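Local coordinates for protein iodotyrosine deiodinase (PDB 6TYK) that uses FMN to reductively remove iodide, and also bromide or chloride, from halogenated tyrosines such as 3-iodo-L-tyrosine, acting as a homodimer, at residues S67-Y72 with F88-P93; K92-E97 with V136-P141; L101-S106 with E159-V164. One frame throughout, in Å; residues are numbered along the deposited sequence.

Contact 1: residues S67-Y72 with F88-P93; sequences SEKTFY and FTWRKP. With IYR (3-iodo-tyrosine), chain D.
Glu-68 and Tyr-72, one turn apart on helix 54-74, pack against the loop 88-93, and help to form the pocket for the amino acid end of 3-iodo-tyrosine in this nitroreductase-family enzyme, which Met-41 N of the second subunit completes. Glu-68 starts at Trp-90, with CB 3.7 Å from Trp-90 CB. Its CG, anti to the carbonyl carbon (chi1 -66°), passes 4.1 Å from Lys-92 CE, the two side chains crossing at about a right angle. A bend at chi2 places CD 3.6 Å from IYR CA, and OE2 accepts the ligand ammonium, IYR N, at 2.8 Å; the same oxygen also bonds Tyr-138 OH. Farther from the ligand, the Lys-69 chain runs alongside Trp-90, CD sitting over the centre of the six-membered ring (3.7 Å to the centroid), a CH-pi contact. The Tyr-72 ring has Thr-89 C and Trp-90 N over one face, toward the rim, while Leu-83 of helix 77-85 also packs on it. The ligand carboxylate oxygen IYR O is gripped twice, by Tyr-72 OH at 2.6 Å and by Lys-92 NZ. The Lys-92 ammonium is in turn held by Thr-89 O, which accepts from NZ at 2.8 Å, nearly in line with the carbonyl (172°).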
loop_
_atom_site.group_PDB
_atom_site.type_symbol
_atom_site.label_atom_id
_atom_site.label_comp_id
_atom_site.label_asym_id
_atom_site.label_seq_id
_atom_site.Cartn_x
_atom_site.Cartn_y
_atom_site.Cartn_z
ATOM N N SER A 67 0.190 -12.828 -22.657
ATOM C CA SER A 67 1.355 -12.539 -21.840
ATOM C C SER A 67 1.525 -13.608 -20.760
ATOM O O SER A 67 2.636 -14.081 -20.514
ATOM C CB SER A 67 1.207 -11.148 -21.208
ATOM O OG SER A 67 2.325 -10.794 -20.415
ATOM N N GLU A 68 0.420 -13.987 -20.123
ATOM C CA GLU A 68 0.454 -15.027 -19.096
ATOM C C GLU A 68 0.868 -16.366 -19.683
ATOM O O GLU A 68 1.620 -17.111 -19.064
ATOM C CB GLU A 68 -0.909 -15.171 -18.408
ATOM C CG GLU A 68 -1.354 -13.967 -17.587
ATOM C CD GLU A 68 -0.502 -13.722 -16.359
ATOM O OE1 GLU A 68 0.550 -14.389 -16.196
ATOM O OE2 GLU A 68 -0.899 -12.856 -15.555
ATOM N N LYS A 69 0.382 -16.683 -20.877
ATOM C CA LYS A 69 0.698 -17.976 -21.467
ATOM C C LYS A 69 2.203 -18.128 -21.639
ATOM O O LYS A 69 2.776 -19.164 -21.322
ATOM C CB LYS A 69 -0.007 -18.142 -22.804
ATOM C CG LYS A 69 0.013 -19.562 -23.305
ATOM C CD LYS A 69 -0.922 -19.724 -24.481
ATOM C CE LYS A 69 -0.954 -21.161 -24.951
ATOM N NZ LYS A 69 0.355 -21.539 -25.546
ATOM N N THR A 70 2.838 -17.075 -22.132
ATOM C CA THR A 70 4.279 -17.071 -22.327
ATOM C C THR A 70 4.977 -17.156 -20.972
ATOM O O THR A 70 5.952 -17.891 -20.795
ATOM C CB THR A 70 4.714 -15.800 -23.067
ATOM O OG1 THR A 70 4.089 -15.769 -24.357
ATOM C CG2 THR A 70 6.218 -15.758 -23.235
ATOM N N PHE A 71 4.457 -16.402 -20.009
ATOM C CA PHE A 71 4.985 -16.420 -18.652
ATOM C C PHE A 71 4.949 -17.828 -18.058
ATOM O O PHE A 71 5.946 -18.308 -17.520
ATOM C CB PHE A 71 4.205 -15.435 -17.778
ATOM C CG PHE A 71 4.442 -15.600 -16.302
ATOM C CD1 PHE A 71 5.563 -15.056 -15.698
ATOM C CD2 PHE A 71 3.532 -16.285 -15.516
ATOM C CE1 PHE A 71 5.777 -15.208 -14.337
ATOM C CE2 PHE A 71 3.737 -16.429 -14.159
ATOM C CZ PHE A 71 4.860 -15.890 -13.570
ATOM N N TYR A 72 3.807 -18.499 -18.167
ATOM C CA TYR A 72 3.669 -19.849 -17.622
ATOM C C TYR A 72 4.584 -20.868 -18.303
ATOM O O TYR A 72 5.004 -21.842 -17.685
ATOM C CB TYR A 72 2.204 -20.303 -17.648
ATOM C CG TYR A 72 1.448 -19.840 -16.427
ATOM C CD1 TYR A 72 0.851 -18.591 -16.386
ATOM C CD2 TYR A 72 1.376 -20.638 -15.298
ATOM C CE1 TYR A 72 0.179 -18.165 -15.263
ATOM C CE2 TYR A 72 0.709 -20.224 -14.177
ATOM C CZ TYR A 72 0.113 -18.985 -14.162
ATOM O OH TYR A 72 -0.551 -18.568 -13.034
ATOM N N PHE A 88 -2.623 -22.786 -10.661
ATOM C CA PHE A 88 -2.888 -21.596 -11.454
ATOM C C PHE A 88 -2.632 -21.886 -12.930
ATOM O O PHE A 88 -1.784 -22.711 -13.275
ATOM C CB PHE A 88 -1.961 -20.461 -11.024
ATOM C CG PHE A 88 -2.420 -19.707 -9.807
ATOM C CD1 PHE A 88 -2.428 -20.299 -8.552
ATOM C CD2 PHE A 88 -2.792 -18.384 -9.913
ATOM C CE1 PHE A 88 -2.836 -19.586 -7.442
ATOM C CE2 PHE A 88 -3.194 -17.675 -8.809
ATOM C CZ PHE A 88 -3.220 -18.276 -7.578
ATOM N N THR A 89 -3.343 -21.186 -13.805
ATOM C CA THR A 89 -3.089 -21.285 -15.237
ATOM C C THR A 89 -3.134 -19.901 -15.874
ATOM O O THR A 89 -3.518 -18.922 -15.234
ATOM C CB THR A 89 -4.129 -22.174 -15.938
ATOM O OG1 THR A 89 -5.421 -21.559 -15.842
ATOM C CG2 THR A 89 -4.178 -23.547 -15.304
ATOM N N TRP A 90 -2.772 -19.828 -17.150
ATOM C CA TRP A 90 -2.677 -18.552 -17.851
ATOM C C TRP A 90 -4.031 -17.960 -18.216
ATOM O O TRP A 90 -4.137 -16.753 -18.443
ATOM C CB TRP A 90 -1.799 -18.688 -19.096
ATOM C CG TRP A 90 -2.266 -19.744 -20.070
ATOM C CD1 TRP A 90 -1.918 -21.061 -20.082
ATOM C CD2 TRP A 90 -3.153 -19.554 -21.177
ATOM N NE1 TRP A 90 -2.541 -21.707 -21.123
ATOM C CE2 TRP A 90 -3.303 -20.801 -21.813
ATOM C CE3 TRP A 90 -3.833 -18.449 -21.692
ATOM C CZ2 TRP A 90 -4.111 -20.975 -22.934
ATOM C CZ3 TRP A 90 -4.627 -18.623 -22.811
ATOM C CH2 TRP A 90 -4.762 -19.873 -23.419
ATOM N N ARG A 91 -5.059 -18.801 -18.283
ATOM C CA ARG A 91 -6.414 -18.329 -18.576
ATOM C C ARG A 91 -6.886 -17.391 -17.462
ATOM O O ARG A 91 -6.649 -17.653 -16.280
ATOM C CB ARG A 91 -7.382 -19.504 -18.690
ATOM N N LYS A 92 -7.553 -16.302 -17.835
ATOM C CA LYS A 92 -7.996 -15.302 -16.863
ATOM C C LYS A 92 -9.466 -14.950 -17.064
ATOM O O LYS A 92 -9.802 -13.833 -17.468
ATOM C CB LYS A 92 -7.123 -14.048 -16.951
ATOM C CG LYS A 92 -5.649 -14.282 -16.619
ATOM C CD LYS A 92 -5.470 -14.897 -15.229
ATOM C CE LYS A 92 -4.125 -15.626 -15.099
ATOM N NZ LYS A 92 -4.058 -16.478 -13.872
ATOM N N PRO A 93 -10.358 -15.903 -16.770
ATOM C CA PRO A 93 -11.791 -15.657 -16.988
ATOM C C PRO A 93 -12.359 -14.508 -16.147
ATOM O O PRO A 93 -13.370 -13.930 -16.544
ATOM C CB PRO A 93 -12.447 -16.996 -16.622
ATOM C CG PRO A 93 -11.404 -17.776 -15.868
ATOM C CD PRO A 93 -10.076 -17.285 -16.345
HETATM N N IYR D . 0.055 -13.066 -12.881
HETATM C CA IYR D . 0.074 -14.506 -12.909
HETATM C CB IYR D . 0.923 -15.203 -11.832
HETATM C CC IYR D . 0.678 -14.776 -10.426
HETATM C CD IYR D . 1.552 -13.866 -9.831
HETATM C CE IYR D . 1.398 -13.448 -8.509
HETATM I IE IYR D . 2.694 -12.099 -7.756
HETATM C CF IYR D . 0.344 -13.976 -7.757
HETATM O OF IYR D . 0.120 -13.630 -6.456
HETATM C CG IYR D . -0.556 -14.889 -8.337
HETATM C CH IYR D . -0.376 -15.294 -9.656
HETATM C C IYR D . -1.321 -15.098 -12.818
HETATM O O IYR D . -1.663 -16.271 -12.968
HETATM O OXT IYR D . -2.293 -14.196 -12.538
#

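Contact 2: residues K92-E97 with V136-P141; sequences KPFLKE and VPYTPP. With FMN (flavin mononucleotide), chain C; IYR (3-iodo-tyrosine), chain D.
Phe-94 meets Tyr-138 in a T-shaped pair, the edge of the phenylalanine pointing at the face of the tyrosine, with centroids 5.5 Å apart and planes at 75°. Phe-94 CE1 lies over that face, 4.0 Å from Tyr-138 CG, and the neighbouring Phe-94 CZ is 3.9 Å from Tyr-138 CD1. Val-136 CG1 lies over one face of the Phe-94 ring, offset toward the rim. Leu-95 crosses Tyr-138 at about a right angle, its CD1 3.8 Å from Tyr-138 CE2, and the aliphatic part of Lys-92 adds CG, 3.8 Å from Tyr-138 OH. Carbon atoms of Phe-94, Leu-95 and Lys-92 thus pack round the Tyr-138 side chain, while its edge turns to the ligands: IYR OXT lies in the ring plane, 3.3 Å from Tyr-138 CE1.

The next residue, Thr-139, makes polar contacts to the flavin. Thr-139 N donates to FMN O4 at 3.1 Å with a fairly straight N-H angle of 164°. Thr-139 OG1 lies close to both FMN O4 and FMN N5, 3.0 Å from the latter, and its one hydroxyl proton could serve either.

Behind these groups, Tyr-138 OH reaches the substrate-binding Glu-68 of helix 54-74. Phe-94 rests on Pro-163 and Leu-95 on Ile-161, both on strand 156-165. Pro-93 O accepts from both Lys-96 N and Glu-97 N, securing the short helix 94-97. Tyr-112 of the second subunit packs on Thr-139. A backbone N-H and a hydroxyl at the O4 and N5 edge would probably help to stabilise the flavin semiquinone, the form of this crystal, beside the bound substrate.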
loop_
_atom_site.group_PDB
_atom_site.type_symbol
_atom_site.label_atom_id
_atom_site.label_comp_id
_atom_site.label_asym_id
_atom_site.label_seq_id
_atom_site.Cartn_x
_atom_site.Cartn_y
_atom_site.Cartn_z
ATOM N N LYS A 92 -7.553 -16.302 -17.835
ATOM C CA LYS A 92 -7.996 -15.302 -16.863
ATOM C C LYS A 92 -9.466 -14.950 -17.064
ATOM O O LYS A 92 -9.802 -13.833 -17.468
ATOM C CB LYS A 92 -7.123 -14.048 -16.951
ATOM C CG LYS A 92 -5.649 -14.282 -16.619
ATOM C CD LYS A 92 -5.470 -14.897 -15.229
ATOM C CE LYS A 92 -4.125 -15.626 -15.099
ATOM N NZ LYS A 92 -4.058 -16.478 -13.872
ATOM N N PRO A 93 -10.358 -15.903 -16.770
ATOM C CA PRO A 93 -11.791 -15.657 -16.988
ATOM C C PRO A 93 -12.359 -14.508 -16.147
ATOM O O PRO A 93 -13.370 -13.930 -16.544
ATOM C CB PRO A 93 -12.447 -16.996 -16.622
ATOM C CG PRO A 93 -11.404 -17.776 -15.868
ATOM C CD PRO A 93 -10.076 -17.285 -16.345
ATOM N N PHE A 94 -11.732 -14.162 -15.025
ATOM C CA PHE A 94 -12.254 -13.047 -14.232
ATOM C C PHE A 94 -12.165 -11.717 -14.970
ATOM O O PHE A 94 -12.891 -10.782 -14.650
ATOM C CB PHE A 94 -11.606 -12.943 -12.846
ATOM C CG PHE A 94 -10.105 -12.892 -12.858
ATOM C CD1 PHE A 94 -9.431 -11.733 -13.191
ATOM C CD2 PHE A 94 -9.369 -13.996 -12.475
ATOM C CE1 PHE A 94 -8.042 -11.687 -13.169
ATOM C CE2 PHE A 94 -7.984 -13.957 -12.458
ATOM C CZ PHE A 94 -7.320 -12.802 -12.800
ATOM N N LEU A 95 -11.289 -11.638 -15.965
ATOM C CA LEU A 95 -11.158 -10.405 -16.740
ATOM C C LEU A 95 -12.350 -10.215 -17.674
ATOM O O LEU A 95 -12.580 -9.111 -18.186
ATOM C CB LEU A 95 -9.842 -10.401 -17.523
ATOM C CG LEU A 95 -8.578 -10.305 -16.662
ATOM C CD1 LEU A 95 -7.340 -10.405 -17.539
ATOM C CD2 LEU A 95 -8.545 -9.020 -15.831
ATOM N N LYS A 96 -13.108 -11.290 -17.877
ATOM C CA LYS A 96 -14.376 -11.230 -18.594
ATOM C C LYS A 96 -15.569 -11.188 -17.642
ATOM O O LYS A 96 -16.500 -10.416 -17.863
ATOM C CB LYS A 96 -14.517 -12.424 -19.545
ATOM C CG LYS A 96 -15.900 -12.570 -20.178
ATOM C CD LYS A 96 -15.933 -13.743 -21.151
ATOM C CE LYS A 96 -17.338 -14.004 -21.674
ATOM N NZ LYS A 96 -17.933 -12.795 -22.307
ATOM N N GLU A 97 -15.549 -12.011 -16.591
ATOM C CA GLU A 97 -16.711 -12.125 -15.702
ATOM C C GLU A 97 -16.954 -10.899 -14.826
ATOM O O GLU A 97 -18.101 -10.506 -14.601
ATOM C CB GLU A 97 -16.601 -13.361 -14.806
ATOM C CG GLU A 97 -16.515 -14.687 -15.560
ATOM C CD GLU A 97 -17.743 -14.985 -16.413
ATOM O OE1 GLU A 97 -17.752 -14.605 -17.608
ATOM O OE2 GLU A 97 -18.693 -15.616 -15.892
ATOM N N VAL A 136 -9.142 -8.884 -6.867
ATOM C CA VAL A 136 -7.837 -9.511 -6.893
ATOM C C VAL A 136 -6.893 -8.483 -7.514
ATOM O O VAL A 136 -7.223 -7.884 -8.534
ATOM C CB VAL A 136 -7.843 -10.814 -7.724
ATOM C CG1 VAL A 136 -8.437 -10.583 -9.114
ATOM C CG2 VAL A 136 -6.441 -11.391 -7.828
ATOM N N PRO A 137 -5.745 -8.223 -6.876
ATOM C CA PRO A 137 -4.777 -7.318 -7.491
ATOM C C PRO A 137 -4.070 -8.059 -8.607
ATOM O O PRO A 137 -3.128 -8.788 -8.364
ATOM C CB PRO A 137 -3.796 -7.015 -6.348
ATOM C CG PRO A 137 -4.480 -7.479 -5.096
ATOM C CD PRO A 137 -5.320 -8.637 -5.531
ATOM N N TYR A 138 -4.553 -7.895 -9.820
ATOM C CA TYR A 138 -4.030 -8.648 -10.937
ATOM C C TYR A 138 -2.888 -7.891 -11.599
ATOM O O TYR A 138 -3.025 -6.719 -11.962
ATOM C CB TYR A 138 -5.145 -8.970 -11.928
ATOM C CG TYR A 138 -4.604 -9.665 -13.138
ATOM C CD1 TYR A 138 -3.909 -10.856 -13.006
ATOM C CD2 TYR A 138 -4.726 -9.106 -14.402
ATOM C CE1 TYR A 138 -3.374 -11.487 -14.099
ATOM C CE2 TYR A 138 -4.198 -9.732 -15.509
ATOM C CZ TYR A 138 -3.523 -10.922 -15.349
ATOM O OH TYR A 138 -2.980 -11.552 -16.442
ATOM N N THR A 139 -1.745 -8.554 -11.704
ATOM C CA THR A 139 -0.543 -7.942 -12.243
ATOM C C THR A 139 0.005 -8.810 -13.369
ATOM O O THR A 139 0.790 -9.731 -13.129
ATOM C CB THR A 139 0.522 -7.751 -11.150
ATOM O OG1 THR A 139 0.793 -9.009 -10.530
ATOM C CG2 THR A 139 0.031 -6.782 -10.083
ATOM N N PRO A 140 -0.423 -8.532 -14.610
ATOM C CA PRO A 140 0.044 -9.313 -15.763
ATOM C C PRO A 140 1.523 -9.061 -16.015
ATOM O O PRO A 140 2.071 -8.087 -15.508
ATOM C CB PRO A 140 -0.792 -8.759 -16.920
ATOM C CG PRO A 140 -1.098 -7.341 -16.509
ATOM C CD PRO A 140 -1.288 -7.406 -15.006
ATOM N N PRO A 141 2.168 -9.932 -16.796
ATOM C CA PRO A 141 3.608 -9.799 -17.034
ATOM C C PRO A 141 3.990 -8.506 -17.748
ATOM O O PRO A 141 5.049 -7.952 -17.452
ATOM C CB PRO A 141 3.935 -11.014 -17.911
ATOM C CG PRO A 141 2.848 -11.997 -17.624
ATOM C CD PRO A 141 1.620 -11.158 -17.405
HETATM N N1 FMN C . -3.273 -12.937 -7.898
HETATM C C2 FMN C . -3.367 -13.440 -9.164
HETATM O O2 FMN C . -4.136 -14.359 -9.387
HETATM N N3 FMN C . -2.616 -12.918 -10.185
HETATM C C4 FMN C . -1.739 -11.894 -9.960
HETATM O O4 FMN C . -1.073 -11.448 -10.902
HETATM C C4A FMN C . -1.644 -11.368 -8.669
HETATM N N5 FMN C . -0.790 -10.318 -8.410
HETATM C C5A FMN C . -0.717 -9.788 -7.134
HETATM C C6 FMN C . 0.134 -8.718 -6.892
HETATM C C7 FMN C . 0.225 -8.146 -5.632
HETATM C C7M FMN C . 1.162 -6.984 -5.428
HETATM C C8 FMN C . -0.545 -8.660 -4.599
HETATM C C8M FMN C . -0.469 -8.065 -3.218
HETATM C C9 FMN C . -1.398 -9.734 -4.841
HETATM C C9A FMN C . -1.494 -10.306 -6.106
HETATM N N10 FMN C . -2.331 -11.392 -6.362
HETATM C C10 FMN C . -2.432 -11.883 -7.645
HETATM C "C1'" FMN C . -3.180 -11.989 -5.275
HETATM C "C2'" FMN C . -2.315 -12.886 -4.362
HETATM O "O2'" FMN C . -2.014 -14.132 -4.983
HETATM C "C3'" FMN C . -3.038 -13.084 -3.027
HETATM O "O3'" FMN C . -3.106 -11.824 -2.384
HETATM C "C4'" FMN C . -2.365 -14.101 -2.105
HETATM O "O4'" FMN C . -2.429 -15.393 -2.693
HETATM C "C5'" FMN C . -3.046 -14.137 -0.746
HETATM O "O5'" FMN C . -4.424 -14.383 -0.932
HETATM P P FMN C . -5.420 -14.501 0.323
HETATM O O1P FMN C . -6.752 -14.913 -0.295
HETATM O O2P FMN C . -5.560 -13.147 0.962
HETATM O O3P FMN C . -4.879 -15.579 1.244
HETATM N N IYR D . 0.055 -13.066 -12.881
HETATM C CA IYR D . 0.074 -14.506 -12.909
HETATM C CB IYR D . 0.923 -15.203 -11.832
HETATM C CC IYR D . 0.678 -14.776 -10.426
HETATM C CD IYR D . 1.552 -13.866 -9.831
HETATM C CE IYR D . 1.398 -13.448 -8.509
HETATM I IE IYR D . 2.694 -12.099 -7.756
HETATM C CF IYR D . 0.344 -13.976 -7.757
HETATM O OF IYR D . 0.120 -13.630 -6.456
HETATM C CG IYR D . -0.556 -14.889 -8.337
HETATM C CH IYR D . -0.376 -15.294 -9.656
HETATM C C IYR D . -1.321 -15.098 -12.818
HETATM O O IYR D . -1.663 -16.271 -12.968
HETATM O OXT IYR D . -2.293 -14.196 -12.538
#

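Contact 3: residues L101-S106 with E159-V164; sequences LLLVFS and EVILPV
Leu-102 lies side by side with Leu-162, both pointing the same way, and its CD2 is 4.0 Å from Leu-162 CD1. On the same sheet face Val-104 extends the layer, its CG2 3.7 Å from that CD1 and its CB 3.7 Å from Val-160 CG1; helix 113-130 packs there through Leu-124, Val-117 and Trp-118. The other face carries Leu-101, Leu-103, Ile-161 and Pro-163, all but Leu-103 touching Leu-95 of helix 94-97. The strands are antiparallel central members of the nitroreductase sheet, their axes at 156°. Leu-102 and Leu-162 form a hydrogen-bonded pair, Leu-102 N to Leu-162 O 2.8 Å and Leu-162 N to Leu-102 O 2.7 Å. At Val-104 the register breaks into a classic beta bulge: Val-104 O accepts from Glu-159 N at 2.8 Å and only weakly from Val-160 N, whereas Val-104 N donates to Val-160 O almost straight (177°). Glu-159 OE2 accepts from Ser-106 OG at 2.7 Å on its anti lone pair and salt-bridges Arg-114 NE, while OE1 accepts from Trp-118 NE1. An alanine at Glu-159 would probably leave all three donors without this partner. So engaged, the buried carboxylate is likely to stay ionised, its charge balanced by Arg-114.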
loop_
_atom_site.group_PDB
_atom_site.type_symbol
_atom_site.label_atom_id
_atom_site.label_comp_id
_atom_site.label_asym_id
_atom_site.label_seq_id
_atom_site.Cartn_x
_atom_site.Cartn_y
_atom_site.Cartn_z
ATOM N N LEU A 101 -13.454 -3.712 -14.399
ATOM C CA LEU A 101 -12.013 -3.794 -14.218
ATOM C C LEU A 101 -11.546 -2.413 -13.803
ATOM O O LEU A 101 -11.602 -1.458 -14.585
ATOM C CB LEU A 101 -11.289 -4.232 -15.483
ATOM C CG LEU A 101 -11.795 -5.518 -16.124
ATOM C CD1 LEU A 101 -10.964 -5.823 -17.356
ATOM C CD2 LEU A 101 -11.736 -6.671 -15.133
ATOM N N LEU A 102 -11.124 -2.296 -12.551
ATOM C CA LEU A 102 -10.644 -1.020 -12.050
ATOM C C LEU A 102 -9.148 -0.969 -12.282
ATOM O O LEU A 102 -8.382 -1.714 -11.655
ATOM C CB LEU A 102 -10.955 -0.887 -10.563
ATOM C CG LEU A 102 -10.385 0.372 -9.905
ATOM C CD1 LEU A 102 -11.043 1.651 -10.438
ATOM C CD2 LEU A 102 -10.514 0.288 -8.392
ATOM N N LEU A 103 -8.733 -0.136 -13.228
ATOM C CA LEU A 103 -7.318 0.046 -13.494
ATOM C C LEU A 103 -6.805 1.192 -12.655
ATOM O O LEU A 103 -7.323 2.307 -12.714
ATOM C CB LEU A 103 -7.061 0.284 -14.987
ATOM C CG LEU A 103 -6.949 -0.990 -15.845
ATOM C CD1 LEU A 103 -8.208 -1.853 -15.758
ATOM C CD2 LEU A 103 -6.650 -0.628 -17.287
ATOM N N VAL A 104 -5.778 0.909 -11.867
ATOM C CA VAL A 104 -5.235 1.882 -10.933
ATOM C C VAL A 104 -3.874 2.336 -11.431
ATOM O O VAL A 104 -2.968 1.516 -11.645
ATOM C CB VAL A 104 -5.096 1.281 -9.517
ATOM C CG1 VAL A 104 -4.541 2.318 -8.561
ATOM C CG2 VAL A 104 -6.439 0.773 -9.022
ATOM N N PHE A 105 -3.736 3.644 -11.639
ATOM C CA PHE A 105 -2.497 4.205 -12.147
ATOM C C PHE A 105 -1.815 5.064 -11.102
ATOM O O PHE A 105 -2.464 5.606 -10.201
ATOM C CB PHE A 105 -2.774 5.099 -13.360
ATOM C CG PHE A 105 -3.409 4.389 -14.513
ATOM C CD1 PHE A 105 -4.766 4.117 -14.523
ATOM C CD2 PHE A 105 -2.647 4.011 -15.609
ATOM C CE1 PHE A 105 -5.345 3.459 -15.600
ATOM C CE2 PHE A 105 -3.223 3.359 -16.689
ATOM C CZ PHE A 105 -4.572 3.088 -16.682
ATOM N N SER A 106 -0.503 5.197 -11.242
ATOM C CA SER A 106 0.267 6.127 -10.425
ATOM C C SER A 106 0.809 7.270 -11.274
ATOM O O SER A 106 1.199 7.085 -12.430
ATOM C CB SER A 106 1.416 5.412 -9.710
ATOM O OG SER A 106 2.286 4.775 -10.629
ATOM N N GLU A 159 -0.524 0.416 -12.419
ATOM C CA GLU A 159 0.023 -0.327 -11.290
ATOM C C GLU A 159 -0.624 -1.697 -11.130
ATOM O O GLU A 159 0.037 -2.677 -10.801
ATOM C CB GLU A 159 -0.163 0.460 -9.995
ATOM C CG GLU A 159 0.696 1.706 -9.897
ATOM C CD GLU A 159 2.171 1.396 -9.750
ATOM O OE1 GLU A 159 2.517 0.225 -9.461
ATOM O OE2 GLU A 159 2.991 2.322 -9.905
ATOM N N VAL A 160 -1.932 -1.763 -11.323
ATOM C CA VAL A 160 -2.647 -2.993 -11.043
ATOM C C VAL A 160 -4.005 -2.948 -11.719
ATOM O O VAL A 160 -4.570 -1.872 -11.912
ATOM C CB VAL A 160 -2.811 -3.211 -9.513
ATOM C CG1 VAL A 160 -3.645 -2.096 -8.863
ATOM C CG2 VAL A 160 -3.425 -4.556 -9.234
ATOM N N ILE A 161 -4.486 -4.117 -12.130
ATOM C CA ILE A 161 -5.842 -4.273 -12.633
ATOM C C ILE A 161 -6.620 -4.937 -11.523
ATOM O O ILE A 161 -6.273 -6.040 -11.091
ATOM C CB ILE A 161 -5.860 -5.180 -13.875
ATOM C CG1 ILE A 161 -5.064 -4.532 -15.013
ATOM C CG2 ILE A 161 -7.300 -5.502 -14.300
ATOM C CD1 ILE A 161 -4.762 -5.500 -16.140
ATOM N N LEU A 162 -7.665 -4.275 -11.050
ATOM C CA LEU A 162 -8.494 -4.838 -9.993
ATOM C C LEU A 162 -9.869 -5.190 -10.532
ATOM O O LEU A 162 -10.741 -4.327 -10.624
ATOM C CB LEU A 162 -8.664 -3.839 -8.845
ATOM C CG LEU A 162 -7.422 -3.484 -8.038
ATOM C CD1 LEU A 162 -7.697 -2.228 -7.227
ATOM C CD2 LEU A 162 -7.037 -4.618 -7.110
ATOM N N PRO A 163 -10.075 -6.458 -10.899
ATOM C CA PRO A 163 -11.439 -6.876 -11.225
ATOM C C PRO A 163 -12.291 -6.726 -9.975
ATOM O O PRO A 163 -11.849 -7.109 -8.888
ATOM C CB PRO A 163 -11.283 -8.353 -11.603
ATOM C CG PRO A 163 -9.816 -8.513 -11.917
ATOM C CD PRO A 163 -9.111 -7.562 -11.008
ATOM N N VAL A 164 -13.468 -6.131 -10.123
ATOM C CA VAL A 164 -14.359 -5.909 -8.994
ATOM C C VAL A 164 -15.761 -6.368 -9.342
ATOM O O VAL A 164 -16.263 -6.100 -10.428
ATOM C CB VAL A 164 -14.402 -4.426 -8.587
ATOM C CG1 VAL A 164 -15.412 -4.213 -7.452
ATOM C CG2 VAL A 164 -13.015 -3.958 -8.162
#

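In the fold
From the N terminus, contact 1 closes first, a short loop in which helix 54-74 is met by the loop 88-93 after helix 77-85 has been passed. Contact 2 opens where contact 1 ends, sharing Lys-92 and Pro-93, and spans strand 100-107 and helix 113-130 to reach the loop 136-141. Contact 3 opens inside that span and closes beyond it, on strand 156-165, so contacts 2 and 3 cross, whereas contacts 1 and 3 stand in series without touching. Contact 2 bridges them: Tyr-138 meets Glu-68 of contact 1, and its backbone N bonds to Ile-161 O of contact 3. Helix 54-74, the loop 136-141 and the central sheet are thereby joined.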